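Local coordinates for protein putative fructosamine-3-kinase (Thermobifida fusca YX, PDB 3F7W) that probably acts as a kinase of the fructosamine kinase family, whose members phosphorylate sugar-amine adducts, at residues A[103-108]-A[207-212]; A[110-115]-A[220-225]; A[239-242]-A[246-249]. All blocks are in the same frame, centred on the assembly; numbering follows the deposited sequence.

The three contacts illustrate how chemistry follows place in a kinase-like fold. Contacts 1 and 2 are buried and share helix 99-114: its earlier turns lie against strand 206-209, its last turns against helix 219-229. Contact 1 joins an aromatic face to a methyl group and adds an amide at the edge of a strand, whereas contact 2 turns on one histidine-aspartate bond. Contact 3, farther from the centre and only partly buried, is local, tying helix 234-244 to the loop that follows it through a side-chain amide and a backbone N-H. Tyr241 links contact 3 to contact 2 through a probable hydrogen bond to His113, and Ala240 packs against the helix of contact 1.

Contact 1 of 3, residues A[103-108]-A[207-212]; sequences ERFGHQ and AVVIDP
Phe105 lies over Ala207 and reaches on to Val209, one ring serving two residues on the same side of strand 206-209. Its CB is still 4.1 Å from Ala207 N, but with CG anti to the backbone N (chi1 -178°) the ring is carried out from helix 99-114 toward the strand. From there CG and CD1 settle over the methyl group, Phe105 CD1 coming within 3.7 Å of Ala207 CB. That carbon stands 3.9 Å from the Phe105 ring centroid and only 19° off the ring normal, a CH-pi contact with one face. Farther out the partner changes: Phe105 CE1 and CZ are each 3.7 Å from Val209 CG1, which meets the ring at its edge. The side chain thus offers a face to the small residue and its far rim to the branched one.

One turn later Gln108 adds the polar half. Its OE1, which also lies in the plane of the Phe105 ring at the edge, accepts a hydrogen bond from Ala207 N at 3.0 Å; the bond is nearly straight (163° at the hydrogen), in the carbonyl plane and on a lone pair. The other end of the amide, Gln108 NE2, donates to a water 2.9 Å away, which in turn donates to Ala207 O. NE2 is also bonded to Gly73 O, which fixes which way round the amide sits. Val208 meanwhile pairs with Leu201 of strand 200-203, the other strand of the hairpin. This hairpin leads into Asp211, which is salt-bridged to Lys45, consistent with the lysine-aspartate pair of the protein-kinase-like fold. The chemistry implies a division of labour: hydrocarbon and ring fill the interior, while the glutamine takes Ala207 N directly and reaches Ala207 O through the water.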
loop_
_atom_site.group_PDB
_atom_site.type_symbol
_atom_site.label_atom_id
_atom_site.label_comp_id
_atom_site.label_asym_id
_atom_site.label_seq_id
_atom_site.Cartn_x
_atom_site.Cartn_y
_atom_site.Cartn_z
ATOM N N GLU A 103 4.809 9.038 -17.222
ATOM C CA GLU A 103 5.950 9.896 -16.889
ATOM C C GLU A 103 5.619 10.829 -15.730
ATOM O O GLU A 103 6.412 11.007 -14.790
ATOM C CB GLU A 103 6.369 10.712 -18.103
ATOM C CG GLU A 103 6.812 9.871 -19.276
ATOM C CD GLU A 103 7.118 10.730 -20.495
ATOM O OE1 GLU A 103 7.486 11.913 -20.294
ATOM O OE2 GLU A 103 6.982 10.220 -21.636
ATOM N N ARG A 104 4.415 11.386 -15.754
ATOM C CA ARG A 104 4.026 12.322 -14.715
ATOM C C ARG A 104 3.880 11.584 -13.369
ATOM O O ARG A 104 4.314 12.081 -12.331
ATOM C CB ARG A 104 2.747 13.040 -15.119
ATOM C CG ARG A 104 2.956 13.985 -16.332
ATOM C CD ARG A 104 1.688 14.741 -16.660
ATOM N NE ARG A 104 1.453 15.702 -15.590
ATOM C CZ ARG A 104 1.980 16.924 -15.545
ATOM N NH1 ARG A 104 2.760 17.374 -16.534
ATOM N NH2 ARG A 104 1.715 17.706 -14.500
ATOM N N PHE A 105 3.361 10.366 -13.419
ATOM C CA PHE A 105 3.177 9.554 -12.208
ATOM C C PHE A 105 4.519 9.198 -11.570
ATOM O O PHE A 105 4.646 9.195 -10.356
ATOM C CB PHE A 105 2.368 8.318 -12.543
ATOM C CG PHE A 105 2.081 7.434 -11.369
ATOM C CD1 PHE A 105 1.625 7.966 -10.162
ATOM C CD2 PHE A 105 2.309 6.060 -11.451
ATOM C CE1 PHE A 105 1.349 7.114 -9.078
ATOM C CE2 PHE A 105 2.039 5.240 -10.392
ATOM C CZ PHE A 105 1.573 5.777 -9.186
ATOM N N GLY A 106 5.536 8.932 -12.398
ATOM C CA GLY A 106 6.897 8.704 -11.904
ATOM C C GLY A 106 7.386 9.855 -11.038
ATOM O O GLY A 106 7.912 9.656 -9.955
ATOM N N HIS A 107 7.201 11.067 -11.519
ATOM C CA HIS A 107 7.562 12.256 -10.743
ATOM C C HIS A 107 6.757 12.389 -9.440
ATOM O O HIS A 107 7.298 12.769 -8.400
ATOM C CB HIS A 107 7.358 13.507 -11.593
ATOM C CG HIS A 107 8.314 13.631 -12.747
ATOM N ND1 HIS A 107 8.101 14.516 -13.786
ATOM C CD2 HIS A 107 9.499 13.023 -13.009
ATOM C CE1 HIS A 107 9.109 14.436 -14.640
ATOM N NE2 HIS A 107 9.967 13.533 -14.198
ATOM N N GLN A 108 5.453 12.138 -9.519
ATOM C CA GLN A 108 4.572 12.180 -8.370
ATOM C C GLN A 108 5.045 11.242 -7.274
ATOM O O GLN A 108 5.073 11.612 -6.094
ATOM C CB GLN A 108 3.134 11.805 -8.750
ATOM C CG GLN A 108 2.377 12.777 -9.657
ATOM C CD GLN A 108 0.990 12.282 -9.962
ATOM O OE1 GLN A 108 0.795 11.376 -10.815
ATOM N NE2 GLN A 108 0.004 12.794 -9.203
ATOM N N ALA A 207 -1.470 9.778 -12.023
ATOM C CA ALA A 207 -2.326 8.743 -11.442
ATOM C C ALA A 207 -2.607 9.044 -9.971
ATOM O O ALA A 207 -1.898 9.828 -9.325
ATOM C CB ALA A 207 -1.704 7.363 -11.595
ATOM N N VAL A 208 -3.647 8.419 -9.468
ATOM C CA VAL A 208 -4.024 8.490 -8.061
ATOM C C VAL A 208 -3.817 7.107 -7.412
ATOM O O VAL A 208 -4.151 6.061 -7.996
ATOM C CB VAL A 208 -5.496 8.952 -7.903
ATOM C CG1 VAL A 208 -5.990 8.825 -6.461
ATOM C CG2 VAL A 208 -5.648 10.397 -8.446
ATOM N N VAL A 209 -3.266 7.121 -6.200
ATOM C CA VAL A 209 -2.958 5.889 -5.463
ATOM C C VAL A 209 -3.975 5.735 -4.351
ATOM O O VAL A 209 -4.271 6.691 -3.630
ATOM C CB VAL A 209 -1.489 5.857 -4.928
ATOM C CG1 VAL A 209 -0.503 6.013 -6.088
ATOM C CG2 VAL A 209 -1.231 6.934 -3.856
ATOM N N ILE A 210 -4.528 4.534 -4.229
ATOM C CA ILE A 210 -5.623 4.284 -3.272
ATOM C C ILE A 210 -5.273 3.117 -2.357
ATOM O O ILE A 210 -4.292 2.374 -2.600
ATOM C CB ILE A 210 -6.968 4.040 -3.987
ATOM C CG1 ILE A 210 -6.872 2.837 -4.932
ATOM C CG2 ILE A 210 -7.476 5.309 -4.700
ATOM C CD1 ILE A 210 -8.233 2.237 -5.363
ATOM N N ASP A 211 -6.048 2.970 -1.281
ATOM C CA ASP A 211 -5.918 1.852 -0.384
ATOM C C ASP A 211 -4.489 1.680 0.202
ATOM O O ASP A 211 -3.938 0.585 0.213
ATOM C CB ASP A 211 -6.399 0.583 -1.085
ATOM C CG ASP A 211 -7.852 0.679 -1.558
ATOM O OD1 ASP A 211 -8.662 1.458 -0.984
ATOM O OD2 ASP A 211 -8.154 -0.038 -2.515
ATOM N N PRO A 212 -3.911 2.748 0.752
ATOM C CA PRO A 212 -2.551 2.638 1.261
ATOM C C PRO A 212 -2.433 1.835 2.546
ATOM O O PRO A 212 -3.389 1.738 3.340
ATOM C CB PRO A 212 -2.180 4.102 1.589
ATOM C CG PRO A 212 -3.464 4.703 2.002
ATOM C CD PRO A 212 -4.453 4.103 0.987
HETATM O O HOH W 1 -2.898 12.378 -9.444
#

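Contact 2 of 3, residues A[110-115]-A[220-225]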
loop_
_atom_site.group_PDB
_atom_site.type_symbol
_atom_site.label_atom_id
_atom_site.label_comp_id
_atom_site.label_asym_id
_atom_site.label_seq_id
_atom_site.Cartn_x
_atom_site.Cartn_y
_atom_site.Cartn_z
ATOM N N ALA A 110 8.111 9.894 -6.844
ATOM C CA ALA A 110 9.383 10.351 -6.320
ATOM C C ALA A 110 9.186 11.430 -5.241
ATOM O O ALA A 110 9.816 11.372 -4.198
ATOM C CB ALA A 110 10.307 10.879 -7.478
ATOM N N ALA A 111 8.334 12.418 -5.498
ATOM C CA ALA A 111 8.119 13.505 -4.531
ATOM C C ALA A 111 7.450 12.964 -3.253
ATOM O O ALA A 111 7.776 13.377 -2.147
ATOM C CB ALA A 111 7.275 14.618 -5.147
HETATM N N MSE A 112 6.531 12.022 -3.445
HETATM C CA MSE A 112 5.825 11.367 -2.349
HETATM C C MSE A 112 6.849 10.662 -1.453
HETATM O O MSE A 112 6.885 10.919 -0.250
HETATM C CB MSE A 112 4.801 10.334 -2.849
HETATM C CG MSE A 112 4.057 9.605 -1.736
HETATM SE SE MSE A 112 2.792 8.347 -2.477
HETATM C CE MSE A 112 4.097 6.902 -2.651
ATOM N N HIS A 113 7.675 9.806 -2.039
ATOM C CA HIS A 113 8.698 9.082 -1.276
ATOM C C HIS A 113 9.684 10.012 -0.550
ATOM O O HIS A 113 10.012 9.800 0.624
ATOM C CB HIS A 113 9.493 8.167 -2.187
ATOM C CG HIS A 113 8.740 6.959 -2.647
ATOM N ND1 HIS A 113 9.165 6.183 -3.698
ATOM C CD2 HIS A 113 7.610 6.377 -2.178
ATOM C CE1 HIS A 113 8.342 5.163 -3.847
ATOM N NE2 HIS A 113 7.363 5.279 -2.963
ATOM N N LEU A 114 10.147 11.034 -1.255
ATOM C CA LEU A 114 11.196 11.924 -0.738
ATOM C C LEU A 114 10.720 12.959 0.285
ATOM O O LEU A 114 11.537 13.680 0.864
ATOM C CB LEU A 114 11.959 12.565 -1.904
ATOM C CG LEU A 114 13.181 11.744 -2.388
ATOM C CD1 LEU A 114 12.880 10.255 -2.639
ATOM C CD2 LEU A 114 13.739 12.357 -3.638
ATOM N N ALA A 115 9.420 13.044 0.519
ATOM C CA ALA A 115 8.909 13.748 1.699
ATOM C C ALA A 115 9.597 13.184 2.951
ATOM O O ALA A 115 9.835 13.892 3.900
ATOM C CB ALA A 115 7.394 13.608 1.773
ATOM N N GLU A 220 12.196 1.404 -2.526
ATOM C CA GLU A 220 12.232 0.275 -3.463
ATOM C C GLU A 220 11.038 -0.669 -3.304
ATOM O O GLU A 220 10.647 -1.298 -4.266
ATOM C CB GLU A 220 13.565 -0.475 -3.397
ATOM C CG GLU A 220 14.754 0.358 -3.991
ATOM C CD GLU A 220 16.125 -0.302 -3.846
ATOM O OE1 GLU A 220 16.226 -1.555 -3.816
ATOM O OE2 GLU A 220 17.111 0.448 -3.794
ATOM N N ALA A 221 10.440 -0.733 -2.102
ATOM C CA ALA A 221 9.264 -1.562 -1.854
ATOM C C ALA A 221 8.142 -1.222 -2.816
ATOM O O ALA A 221 7.563 -2.104 -3.445
ATOM C CB ALA A 221 8.775 -1.427 -0.380
ATOM N N ASP A 222 7.823 0.059 -2.937
ATOM C CA ASP A 222 6.675 0.465 -3.774
ATOM C C ASP A 222 6.933 0.136 -5.243
ATOM O O ASP A 222 6.070 -0.378 -5.946
ATOM C CB ASP A 222 6.383 1.974 -3.622
ATOM C CG ASP A 222 5.506 2.321 -2.377
ATOM O OD1 ASP A 222 5.003 1.427 -1.656
ATOM O OD2 ASP A 222 5.330 3.540 -2.131
ATOM N N LEU A 223 8.142 0.431 -5.705
ATOM C CA LEU A 223 8.510 0.152 -7.092
ATOM C C LEU A 223 8.551 -1.349 -7.366
ATOM O O LEU A 223 8.223 -1.788 -8.464
ATOM C CB LEU A 223 9.843 0.818 -7.439
ATOM C CG LEU A 223 9.757 2.274 -7.939
ATOM C CD1 LEU A 223 8.740 3.063 -7.155
ATOM C CD2 LEU A 223 11.120 2.930 -7.878
ATOM N N ALA A 224 8.950 -2.132 -6.369
ATOM C CA ALA A 224 8.984 -3.587 -6.512
ATOM C C ALA A 224 7.552 -4.148 -6.563
ATOM O O ALA A 224 7.308 -5.132 -7.236
ATOM C CB ALA A 224 9.771 -4.234 -5.378
HETATM N N MSE A 225 6.622 -3.510 -5.859
HETATM C CA MSE A 225 5.222 -3.936 -5.891
HETATM C C MSE A 225 4.604 -3.627 -7.245
HETATM O O MSE A 225 3.808 -4.419 -7.758
HETATM C CB MSE A 225 4.404 -3.294 -4.758
HETATM C CG MSE A 225 3.008 -3.784 -4.636
HETATM SE SE MSE A 225 3.020 -5.701 -4.155
HETATM C CE MSE A 225 1.229 -5.896 -3.300
#
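Asp222 OD2 is gripped by two N-H groups, His113 NE2 across the contact and the backbone N of His192. The bond from His113 NE2 to Asp222 OD2 is 2.8 Å long, with 160° at the hydrogen. The carboxylate oxygen lies close to the imidazole plane, at the ring edge, but the histidine comes to it on the anti side and 25° out of the carboxylate plane. Ring and carboxylate are accordingly turned 36° apart. Asp222 CB is near, 3.5 Å from His113 NE2, as the anti approach implies.

Beside this pair runs the extended selenomethionine Met112, with CG anti to its backbone N (chi1 179°); only its last bond bends, bringing Met112 CE to 3.6 Å from Asp222 OD2. The two side chains cross at about a right angle, and the methyl probably helps to shield the carboxylate.

The far nitrogen, His113 ND1, is hydrogen-bonded to Tyr241 OH, and the two rings meet steeply. With both nitrogens engaged, the imidazole is fixed in its rotation; a leucine here would probably leave Asp222 OD2 without one of its two donors and Tyr241 OH without its histidine partner.

Asp222 OD1 takes the backbone N of Gly193. An aspartate holding the amides of His192 and Gly193, in what is probably the counterpart of the catalytic loop, recalls the F-helix aspartate of protein kinases, and probably plays the same part. The helical segments run in broadly opposed directions, 145° apart at 11.6 Å between axes; strand 189-191 touches both His113 and Asp222, and helix 251-270 packs against Glu220, Ala224 and Met225.

Contact 3 of 3, residues A[239-242]-A[246-249]; sequences DAYN and PLAE
Leu247 stands at about a right angle to both Asn242 and Tyr241, so that two neighbouring side chains at the end of helix 234-244 receive it in different ways. Asn242 meets it with oxygen. The amide OD1 accepts a hydrogen bond from Leu247 N at 2.9 Å, nearly straight at the hydrogen (163°), although the donor is tilted 26° from the carbonyl plane. With CG anti to the carbonyl carbon (chi1 -80°), Asn242 brings that oxygen across to the returning loop, where it also lies 3.4 Å from Leu247 CG, lodged against the root of the side chain.

Tyr241 meets the same residue with carbon. Its CE1 touches Leu247 CD2 at 3.8 Å, the methyl approaching the ring obliquely. The phenol oxygen is bonded to other partners, His113 ND1 and Arg219 NH1, while Leu247 also packs on Leu223 of helix 219-229. One branched side chain therefore helps to join the loop to two helices.

Pro246 lies between these residues. Its CD is 3.3 Å from Asn242 O, and its ring carbons crowd round that carbonyl where, in a continuing helix, the N-H four residues on would bind.

The chemistry implies a change of acceptor at the helix end. Proline has no hydrogen to offer the Asn242 carbonyl, so the usual helical bond cannot form there; one residue later, the Leu247 N-H is taken by the asparagine side chain rather than by a helical carbonyl, tying the loop back to the helix it has just left.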
loop_
_atom_site.group_PDB
_atom_site.type_symbol
_atom_site.label_atom_id
_atom_site.label_comp_id
_atom_site.label_asym_id
_atom_site.label_seq_id
_atom_site.Cartn_x
_atom_site.Cartn_y
_atom_site.Cartn_z
ATOM N N ASP A 239 11.561 5.119 -15.213
ATOM C CA ASP A 239 12.505 6.039 -15.831
ATOM C C ASP A 239 12.304 7.482 -15.369
ATOM O O ASP A 239 13.267 8.168 -15.028
ATOM C CB ASP A 239 12.406 5.991 -17.372
ATOM C CG ASP A 239 12.977 4.716 -17.970
ATOM O OD1 ASP A 239 13.591 3.916 -17.243
ATOM O OD2 ASP A 239 12.787 4.513 -19.187
ATOM N N ALA A 240 11.055 7.940 -15.378
ATOM C CA ALA A 240 10.716 9.292 -14.896
ATOM C C ALA A 240 11.035 9.422 -13.396
ATOM O O ALA A 240 11.654 10.389 -12.981
ATOM C CB ALA A 240 9.263 9.627 -15.199
ATOM N N TYR A 241 10.686 8.416 -12.600
ATOM C CA TYR A 241 11.091 8.374 -11.176
ATOM C C TYR A 241 12.597 8.542 -10.979
ATOM O O TYR A 241 13.069 9.379 -10.182
ATOM C CB TYR A 241 10.625 7.042 -10.590
ATOM C CG TYR A 241 10.861 6.891 -9.119
ATOM C CD1 TYR A 241 12.122 6.507 -8.625
ATOM C CD2 TYR A 241 9.836 7.122 -8.212
ATOM C CE1 TYR A 241 12.349 6.364 -7.257
ATOM C CE2 TYR A 241 10.057 6.980 -6.821
ATOM C CZ TYR A 241 11.320 6.587 -6.370
ATOM O OH TYR A 241 11.559 6.433 -5.025
ATOM N N ASN A 242 13.348 7.743 -11.714
ATOM C CA ASN A 242 14.816 7.749 -11.657
ATOM C C ASN A 242 15.452 9.052 -12.160
ATOM O O ASN A 242 16.579 9.362 -11.801
ATOM C CB ASN A 242 15.382 6.509 -12.383
ATOM C CG ASN A 242 15.336 5.236 -11.520
ATOM O OD1 ASN A 242 15.545 5.287 -10.307
ATOM N ND2 ASN A 242 15.075 4.091 -12.150
ATOM N N PRO A 246 16.960 9.205 -8.436
ATOM C CA PRO A 246 17.561 7.954 -8.893
ATOM C C PRO A 246 17.719 6.927 -7.783
ATOM O O PRO A 246 18.229 7.243 -6.707
ATOM C CB PRO A 246 18.943 8.389 -9.424
ATOM C CG PRO A 246 19.123 9.815 -8.947
ATOM C CD PRO A 246 17.749 10.365 -8.880
ATOM N N LEU A 247 17.293 5.704 -8.059
ATOM C CA LEU A 247 17.451 4.621 -7.122
ATOM C C LEU A 247 18.966 4.304 -6.952
ATOM O O LEU A 247 19.780 4.562 -7.845
ATOM C CB LEU A 247 16.643 3.400 -7.590
ATOM C CG LEU A 247 15.109 3.498 -7.506
ATOM C CD1 LEU A 247 14.486 2.352 -8.251
ATOM C CD2 LEU A 247 14.622 3.498 -6.062
ATOM N N ALA A 248 19.326 3.758 -5.796
ATOM C CA ALA A 248 20.687 3.324 -5.514
ATOM C C ALA A 248 21.104 2.233 -6.485
ATOM O O ALA A 248 20.267 1.449 -6.966
ATOM C CB ALA A 248 20.798 2.821 -4.078
ATOM N N GLU A 249 22.397 2.210 -6.790
ATOM C CA GLU A 249 22.961 1.265 -7.734
ATOM C C GLU A 249 22.568 -0.164 -7.341
ATOM O O GLU A 249 22.604 -0.515 -6.157
ATOM C CB GLU A 249 24.503 1.428 -7.724
ATOM C CG GLU A 249 25.234 0.578 -8.698
ATOM C CD GLU A 249 26.741 0.845 -8.696
ATOM O OE1 GLU A 249 27.246 1.521 -7.761
ATOM O OE2 GLU A 249 27.420 0.373 -9.640
#